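Long-range contact in ribosomal RNA processing protein 6 (Trypanosoma brucei brucei, PDB 4NLC), which probably trims RNA from its 3' end as a 3'-5' exoribonuclease of the exosome, taking part in ribosomal RNA processing: residues C110-I122 / A219-D231. The protein carries 1 engineered substitution. Residues are numbered along the deposited sequence; the frame is centred on the assembly and turned at random.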
ATOM      1  N   CYS A 110       6.542  -0.437  -4.234  1.00 23.12           N
ATOM      2  CA  CYS A 110       7.706  -0.032  -5.026  1.00 23.38           C
ATOM      3  C   CYS A 110       9.016   0.121  -4.252  1.00 26.97           C
ATOM      4  O   CYS A 110      10.093  -0.111  -4.809  1.00 27.22           O
ATOM      5  CB  CYS A 110       7.383   1.252  -5.765  1.00 23.65           C
ATOM      6  SG  CYS A 110       6.176   1.027  -7.079  1.00 28.39           S
ATOM      7  N   LEU A 111       8.924   0.578  -3.007  1.00 22.55           N
ATOM      8  CA  LEU A 111      10.078   0.922  -2.197  1.00 22.82           C
ATOM      9  C   LEU A 111       9.741   0.774  -0.745  1.00 28.29           C
ATOM     10  O   LEU A 111       8.587   0.946  -0.358  1.00 28.09           O
ATOM     11  CB  LEU A 111      10.378   2.399  -2.475  1.00 23.10           C
ATOM     12  CG  LEU A 111      11.812   2.878  -2.486  1.00 27.95           C
ATOM     13  CD1 LEU A 111      12.624   2.216  -3.611  1.00 27.09           C
ATOM     14  CD2 LEU A 111      11.845   4.409  -2.602  1.00 30.90           C
ATOM     15  N   MET A 112      10.754   0.428   0.057  1.00 24.86           N
ATOM     16  CA  MET A 112      10.620   0.307   1.506  1.00 23.40           C
ATOM     17  C   MET A 112      11.738   1.197   2.061  1.00 27.66           C
ATOM     18  O   MET A 112      12.869   1.135   1.589  1.00 25.20           O
ATOM     19  CB  MET A 112      10.794  -1.155   1.983  1.00 24.36           C
ATOM     20  CG  MET A 112      10.768  -1.312   3.502  1.00 27.20           C
ATOM     21  SD  MET A 112      11.016  -3.018   4.070  1.00 32.84           S
ATOM     22  CE  MET A 112       9.390  -3.654   3.873  1.00 28.87           C
ATOM     23  N   GLN A 113      11.416   2.021   3.043  1.00 23.30           N
ATOM     24  CA  GLN A 113      12.416   2.880   3.654  1.00 22.75           C
ATOM     25  C   GLN A 113      12.528   2.418   5.099  1.00 26.37           C
ATOM     26  O   GLN A 113      11.521   2.065   5.731  1.00 22.26           O
ATOM     27  CB  GLN A 113      12.006   4.375   3.571  1.00 24.26           C
ATOM     28  CG  GLN A 113      11.823   4.899   2.136  1.00 26.77           C
ATOM     29  CD  GLN A 113      10.378   4.994   1.770  1.00 36.84           C
ATOM     30  OE1 GLN A 113       9.688   5.956   2.088  1.00 45.79           O
ATOM     31  NE2 GLN A 113       9.869   3.981   1.137  1.00 26.52           N
ATOM     32  N   ILE A 114      13.756   2.370   5.600  1.00 25.13           N
ATOM     33  CA  ILE A 114      14.024   1.962   6.976  1.00 25.66           C
ATOM     34  C   ILE A 114      15.033   2.901   7.591  1.00 30.15           C
ATOM     35  O   ILE A 114      16.108   3.082   7.028  1.00 31.36           O
ATOM     36  CB  ILE A 114      14.507   0.472   7.109  1.00 28.53           C
ATOM     37  CG1 ILE A 114      13.459  -0.546   6.589  1.00 29.25           C
ATOM     38  CG2 ILE A 114      14.854   0.138   8.572  1.00 27.52           C
ATOM     39  CD1 ILE A 114      14.043  -1.604   5.692  1.00 40.97           C
ATOM     40  N   SER A 115      14.742   3.407   8.787  1.00 25.67           N
ATOM     41  CA  SER A 115      15.731   4.177   9.521  1.00 26.04           C
ATOM     42  C   SER A 115      16.001   3.512  10.855  1.00 29.30           C
ATOM     43  O   SER A 115      15.075   3.026  11.514  1.00 26.91           O
ATOM     44  CB  SER A 115      15.279   5.615   9.766  1.00 28.17           C
ATOM     45  OG  SER A 115      15.258   6.422   8.600  1.00 33.95           O
ATOM     46  N   THR A 116      17.267   3.549  11.268  1.00 27.16           N
ATOM     47  CA  THR A 116      17.718   3.118  12.591  1.00 28.50           C
ATOM     48  C   THR A 116      18.213   4.392  13.252  1.00 32.83           C
ATOM     49  O   THR A 116      18.293   5.429  12.592  1.00 32.23           O
ATOM     50  CB  THR A 116      18.821   2.003  12.546  1.00 32.01           C
ATOM     51  OG1 THR A 116      20.087   2.541  12.176  1.00 34.38           O
ATOM     52  CG2 THR A 116      18.460   0.827  11.654  1.00 26.52           C
ATOM     53  N   ARG A 117      18.589   4.320  14.533  1.00 30.60           N
ATOM     54  CA  ARG A 117      19.150   5.464  15.257  1.00 30.46           C
ATOM     55  C   ARG A 117      20.449   5.978  14.617  1.00 32.43           C
ATOM     56  O   ARG A 117      20.820   7.113  14.863  1.00 32.55           O
ATOM     57  CB  ARG A 117      19.439   5.080  16.733  1.00 29.45           C
ATOM     58  CG  ARG A 117      18.212   4.632  17.528  1.00 29.38           C
ATOM     59  CD  ARG A 117      17.110   5.689  17.566  1.00 30.90           C
ATOM     60  NE  ARG A 117      16.065   5.242  18.467  1.00 32.79           N
ATOM     61  CZ  ARG A 117      15.155   6.017  19.035  1.00 41.14           C
ATOM     62  NH1 ARG A 117      15.102   7.312  18.747  1.00 36.49           N
ATOM     63  NH2 ARG A 117      14.286   5.505  19.888  1.00 29.88           N
ATOM     64  N   THR A 118      21.154   5.142  13.835  1.00 28.03           N
ATOM     65  CA  THR A 118      22.480   5.511  13.302  1.00 28.74           C
ATOM     66  C   THR A 118      22.554   5.681  11.784  1.00 31.93           C
ATOM     67  O   THR A 118      23.564   6.181  11.278  1.00 31.09           O
ATOM     68  CB  THR A 118      23.543   4.491  13.781  1.00 34.27           C
ATOM     69  OG1 THR A 118      23.058   3.142  13.607  1.00 26.86           O
ATOM     70  CG2 THR A 118      23.959   4.731  15.215  1.00 32.23           C
ATOM     71  N   GLN A 119      21.513   5.248  11.055  1.00 28.45           N
ATOM     72  CA  GLN A 119      21.535   5.320   9.602  1.00 28.71           C
ATOM     73  C   GLN A 119      20.183   5.054   8.955  1.00 31.12           C
ATOM     74  O   GLN A 119      19.256   4.556   9.605  1.00 28.52           O
ATOM     75  CB  GLN A 119      22.600   4.352   9.041  1.00 30.85           C
ATOM     76  CG  GLN A 119      22.336   2.904   9.386  1.00 29.69           C
ATOM     77  CD  GLN A 119      23.462   2.009   8.953  1.00 40.83           C
ATOM     78  OE1 GLN A 119      23.908   1.145   9.710  1.00 40.55           O
ATOM     79  NE2 GLN A 119      23.893   2.138   7.709  1.00 29.02           N
ATOM     80  N   ASP A 120      20.110   5.360   7.646  1.00 27.24           N
ATOM     81  CA  ASP A 120      18.931   5.189   6.822  1.00 26.22           C
ATOM     82  C   ASP A 120      19.188   4.171   5.715  1.00 30.47           C
ATOM     83  O   ASP A 120      20.319   4.026   5.264  1.00 30.33           O
ATOM     84  CB  ASP A 120      18.537   6.555   6.204  1.00 27.68           C
ATOM     85  CG  ASP A 120      18.191   7.644   7.207  1.00 32.62           C
ATOM     86  OD1 ASP A 120      17.693   7.310   8.306  1.00 29.60           O
ATOM     87  OD2 ASP A 120      18.396   8.824   6.888  1.00 42.17           O
ATOM     88  N   PHE A 121      18.122   3.499   5.252  1.00 27.05           N
ATOM     89  CA  PHE A 121      18.159   2.522   4.176  1.00 25.98           C
ATOM     90  C   PHE A 121      16.972   2.731   3.261  1.00 27.89           C
ATOM     91  O   PHE A 121      15.913   3.177   3.705  1.00 26.85           O
ATOM     92  CB  PHE A 121      18.123   1.094   4.725  1.00 27.51           C
ATOM     93  CG  PHE A 121      19.300   0.737   5.605  1.00 29.37           C
ATOM     94  CD1 PHE A 121      20.494   0.278   5.047  1.00 31.18           C
ATOM     95  CD2 PHE A 121      19.218   0.864   6.993  1.00 31.00           C
ATOM     96  CE1 PHE A 121      21.581  -0.063   5.860  1.00 32.29           C
ATOM     97  CE2 PHE A 121      20.301   0.512   7.808  1.00 34.32           C
ATOM     98  CZ  PHE A 121      21.468   0.031   7.232  1.00 32.97           C
ATOM     99  N   ILE A 122      17.175   2.464   1.979  1.00 25.09           N
ATOM    100  CA  ILE A 122      16.127   2.493   0.952  1.00 25.89           C
ATOM    101  C   ILE A 122      16.227   1.169   0.255  1.00 29.04           C
ATOM    102  O   ILE A 122      17.294   0.841  -0.256  1.00 27.11           O
ATOM    103  CB  ILE A 122      16.164   3.705  -0.020  1.00 29.37           C
ATOM    104  CG1 ILE A 122      15.779   5.000   0.712  1.00 29.66           C
ATOM    105  CG2 ILE A 122      15.237   3.473  -1.228  1.00 28.53           C
ATOM    106  CD1 ILE A 122      16.149   6.293  -0.049  1.00 41.02           C
ATOM    107  N   ALA A 219      12.139   9.852  -0.025  1.00 27.71           N
ATOM    108  CA  ALA A 219      12.005   8.517   0.567  1.00 25.80           C
ATOM    109  C   ALA A 219      12.736   8.414   1.924  1.00 29.77           C
ATOM    110  O   ALA A 219      12.159   7.970   2.921  1.00 28.92           O
ATOM    111  CB  ALA A 219      12.522   7.464  -0.407  1.00 25.93           C
ATOM    112  N   GLN A 220      13.990   8.871   1.960  1.00 25.76           N
ATOM    113  CA  GLN A 220      14.803   8.898   3.162  1.00 25.45           C
ATOM    114  C   GLN A 220      14.143   9.723   4.309  1.00 32.38           C
ATOM    115  O   GLN A 220      14.144   9.268   5.459  1.00 33.49           O
ATOM    116  CB  GLN A 220      16.188   9.472   2.818  1.00 25.93           C
ATOM    117  CG  GLN A 220      17.097   9.623   4.026  1.00 24.81           C
ATOM    118  CD  GLN A 220      18.363  10.392   3.726  1.00 37.47           C
ATOM    119  OE1 GLN A 220      18.428  11.231   2.814  1.00 28.40           O
ATOM    120  NE2 GLN A 220      19.401  10.117   4.498  1.00 26.82           N
ATOM    121  N   GLN A 221      13.599  10.918   3.990  1.00 28.09           N
ATOM    122  CA  GLN A 221      13.036  11.826   4.990  1.00 28.55           C
ATOM    123  C   GLN A 221      11.713  11.357   5.606  1.00 31.78           C
ATOM    124  O   GLN A 221      11.376  11.828   6.691  1.00 32.74           O
ATOM    125  CB  GLN A 221      12.922  13.245   4.436  1.00 30.79           C
ATOM    126  CG  GLN A 221      14.224  14.017   4.569  1.00 37.22           C
ATOM    127  CD  GLN A 221      14.192  15.315   3.824  1.00 53.57           C
ATOM    128  OE1 GLN A 221      13.295  16.134   3.996  1.00 49.33           O
ATOM    129  NE2 GLN A 221      15.173  15.527   2.966  1.00 51.50           N
ATOM    130  N   ASP A 222      11.013  10.384   4.972  1.00 27.88           N
ATOM    131  CA  ASP A 222       9.782   9.808   5.502  1.00 28.46           C
ATOM    132  C   ASP A 222      10.056   8.929   6.741  1.00 32.73           C
ATOM    133  O   ASP A 222       9.151   8.775   7.565  1.00 32.42           O
ATOM    134  CB  ASP A 222       9.039   8.996   4.420  1.00 31.42           C
ATOM    135  CG  ASP A 222       8.112   9.787   3.508  1.00 48.23           C
ATOM    136  OD1 ASP A 222       7.959  11.018   3.725  1.00 49.31           O
ATOM    137  OD2 ASP A 222       7.531   9.179   2.589  1.00 58.84           O
ATOM    138  N   THR A 223      11.306   8.382   6.899  1.00 27.36           N
ATOM    139  CA  THR A 223      11.641   7.572   8.076  1.00 26.52           C
ATOM    140  C   THR A 223      12.702   8.202   8.978  1.00 31.07           C
ATOM    141  O   THR A 223      12.765   7.877  10.162  1.00 30.63           O
ATOM    142  CB  THR A 223      12.070   6.155   7.675  1.00 29.35           C
ATOM    143  OG1 THR A 223      13.227   6.211   6.829  1.00 25.09           O
ATOM    144  CG2 THR A 223      10.958   5.361   7.041  1.00 28.35           C
ATOM    145  N   HIS A 224      13.585   9.035   8.406  1.00 28.96           N
ATOM    146  CA  HIS A 224      14.716   9.690   9.089  1.00 28.73           C
ATOM    147  C   HIS A 224      14.375  10.356  10.445  1.00 31.31           C
ATOM    148  O   HIS A 224      15.172  10.254  11.389  1.00 31.14           O
ATOM    149  CB  HIS A 224      15.364  10.696   8.141  1.00 29.83           C
ATOM    150  CG  HIS A 224      16.537  11.401   8.740  1.00 33.54           C
ATOM    151  ND1 HIS A 224      17.800  10.860   8.688  1.00 34.84           N
ATOM    152  CD2 HIS A 224      16.585  12.579   9.409  1.00 35.31           C
ATOM    153  CE1 HIS A 224      18.581  11.720   9.322  1.00 35.13           C
ATOM    154  NE2 HIS A 224      17.887  12.764   9.785  1.00 35.67           N
ATOM    155  N   PHE A 225      13.181  10.969  10.561  1.00 25.70           N
ATOM    156  CA  PHE A 225      12.784  11.653  11.802  1.00 26.19           C
ATOM    157  C   PHE A 225      11.809  10.846  12.685  1.00 29.69           C
ATOM    158  O   PHE A 225      11.474  11.286  13.788  1.00 28.57           O
ATOM    159  CB  PHE A 225      12.170  13.039  11.487  1.00 26.86           C
ATOM    160  CG  PHE A 225      12.931  13.873  10.476  1.00 27.95           C
ATOM    161  CD1 PHE A 225      13.955  14.724  10.879  1.00 30.55           C
ATOM    162  CD2 PHE A 225      12.588  13.850   9.132  1.00 28.29           C
ATOM    163  CE1 PHE A 225      14.633  15.514   9.952  1.00 30.41           C
ATOM    164  CE2 PHE A 225      13.302  14.603   8.202  1.00 31.20           C
ATOM    165  CZ  PHE A 225      14.289  15.461   8.623  1.00 29.61           C
ATOM    166  N   LEU A 226      11.350   9.691  12.190  1.00 26.46           N
ATOM    167  CA  LEU A 226      10.311   8.908  12.818  1.00 26.53           C
ATOM    168  C   LEU A 226      10.682   8.318  14.183  1.00 30.20           C
ATOM    169  O   LEU A 226       9.815   8.266  15.060  1.00 28.64           O
ATOM    170  CB  LEU A 226       9.778   7.828  11.863  1.00 27.10           C
ATOM    171  CG  LEU A 226       8.365   7.260  12.172  1.00 32.86           C
ATOM    172  CD1 LEU A 226       7.344   8.385  12.444  1.00 33.01           C
ATOM    173  CD2 LEU A 226       7.860   6.388  11.026  1.00 34.73           C
ATOM    174  N   LEU A 227      11.935   7.910  14.400  1.00 27.51           N
ATOM    175  CA  LEU A 227      12.279   7.381  15.732  1.00 27.32           C
ATOM    176  C   LEU A 227      12.339   8.467  16.798  1.00 30.41           C
ATOM    177  O   LEU A 227      11.986   8.189  17.929  1.00 29.48           O
ATOM    178  CB  LEU A 227      13.547   6.535  15.725  1.00 27.35           C
ATOM    179  CG  LEU A 227      13.479   5.240  14.923  1.00 30.09           C
ATOM    180  CD1 LEU A 227      14.847   4.603  14.850  1.00 29.05           C
ATOM    181  CD2 LEU A 227      12.430   4.295  15.472  1.00 27.60           C
ATOM    182  N   TYR A 228      12.723   9.706  16.436  1.00 27.63           N
ATOM    183  CA  TYR A 228      12.706  10.843  17.383  1.00 27.64           C
ATOM    184  C   TYR A 228      11.267  11.171  17.716  1.00 30.56           C
ATOM    185  O   TYR A 228      10.960  11.406  18.876  1.00 30.79           O
ATOM    186  CB  TYR A 228      13.405  12.086  16.822  1.00 28.28           C
ATOM    187  CG  TYR A 228      13.288  13.319  17.708  1.00 29.90           C
ATOM    188  CD1 TYR A 228      14.025  13.430  18.887  1.00 32.34           C
ATOM    189  CD2 TYR A 228      12.467  14.385  17.351  1.00 30.27           C
ATOM    190  CE1 TYR A 228      13.946  14.569  19.691  1.00 31.86           C
ATOM    191  CE2 TYR A 228      12.369  15.527  18.156  1.00 31.77           C
ATOM    192  CZ  TYR A 228      13.118  15.616  19.320  1.00 38.11           C
ATOM    193  OH  TYR A 228      13.049  16.740  20.102  1.00 39.56           O
ATOM    194  N   VAL A 229      10.390  11.203  16.693  1.00 27.96           N
ATOM    195  CA  VAL A 229       8.944  11.468  16.816  1.00 27.66           C
ATOM    196  C   VAL A 229       8.358  10.424  17.766  1.00 29.50           C
ATOM    197  O   VAL A 229       7.626  10.768  18.696  1.00 28.63           O
ATOM    198  CB  VAL A 229       8.256  11.485  15.409  1.00 31.09           C
ATOM    199  CG1 VAL A 229       6.742  11.298  15.503  1.00 30.43           C
ATOM    200  CG2 VAL A 229       8.593  12.777  14.662  1.00 31.41           C
ATOM    201  N   TYR A 230       8.747   9.157  17.562  1.00 26.71           N
ATOM    202  CA  TYR A 230       8.347   8.021  18.393  1.00 26.28           C
ATOM    203  C   TYR A 230       8.694   8.288  19.891  1.00 29.47           C
ATOM    204  O   TYR A 230       7.826   8.160  20.746  1.00 29.10           O
ATOM    205  CB  TYR A 230       9.032   6.732  17.866  1.00 27.11           C
ATOM    206  CG  TYR A 230       8.930   5.536  18.785  1.00 29.70           C
ATOM    207  CD1 TYR A 230       7.692   4.962  19.081  1.00 31.60           C
ATOM    208  CD2 TYR A 230      10.072   4.917  19.286  1.00 31.56           C
ATOM    209  CE1 TYR A 230       7.592   3.816  19.872  1.00 33.02           C
ATOM    210  CE2 TYR A 230       9.987   3.765  20.076  1.00 32.97           C
ATOM    211  CZ  TYR A 230       8.741   3.222  20.371  1.00 37.54           C
ATOM    212  OH  TYR A 230       8.630   2.129  21.192  1.00 35.50           O
ATOM    213  N   ASP A 231       9.947   8.696  20.180  1.00 26.88           N
ATOM    214  CA  ASP A 231      10.430   9.027  21.529  1.00 27.95           C
ATOM    215  C   ASP A 231       9.585  10.165  22.157  1.00 32.76           C
ATOM    216  O   ASP A 231       9.110  10.032  23.280  1.00 33.58           O
ATOM    217  CB  ASP A 231      11.908   9.455  21.480  1.00 29.54           C
ATOM    218  CG  ASP A 231      12.932   8.393  21.151  1.00 34.64           C
ATOM    219  OD1 ASP A 231      12.584   7.199  21.189  1.00 34.61           O
ATOM    220  OD2 ASP A 231      14.093   8.754  20.903  1.00 36.56           O
TER
HETATM  221  O   HOH W   1      16.524   7.918  13.396  1.00 32.13           O
HETATM  222  O   HOH W   2      15.355   5.927   4.782  1.00 29.50           O
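Leu227 CB sits over one face of the Arg117 guanidinium, off toward the rim by NH1 (3.5 Å), while the carboxylate of Asp231 meets the group's edge. The salt bridge is end-on: NH2 reaches Asp231 OD1 at 2.7 Å in a nearly straight bond (172°), and NH1 donates along a more bent path (138°) to OD2, tilted out of the guanidinium plane. Arginine suits the hairpin turn because its long chain, bent at chi2 (-58°), spans to the helix and still leaves NE for Glu92. At the edge of the His224 ring, Asp120 OD2 receives ND1 (2.8 Å) on its syn lone pair; its anti lone pair takes Gln220 NE2 at 2.9 Å, so one buried oxygen serves two donors. His224 NE2 bonds Leu64 O, which fixes the ring's rotation. These pairs fasten the strand hairpin 108-123 of the RNase H-like exonuclease domain's mixed sheet to helices 213-224 and 226-238. Ser115 is small enough to let the helix come close, and Ser115 OG donates to Asp120 OD1 (2.6 Å) and lies 2.7 Å from Thr223 OG1. Ala219 presents only a methyl; its CB touches Gln113 CG, and Leu111 CD2 and Ile122 CD1, each at 3.8 Å, about a right angle apart.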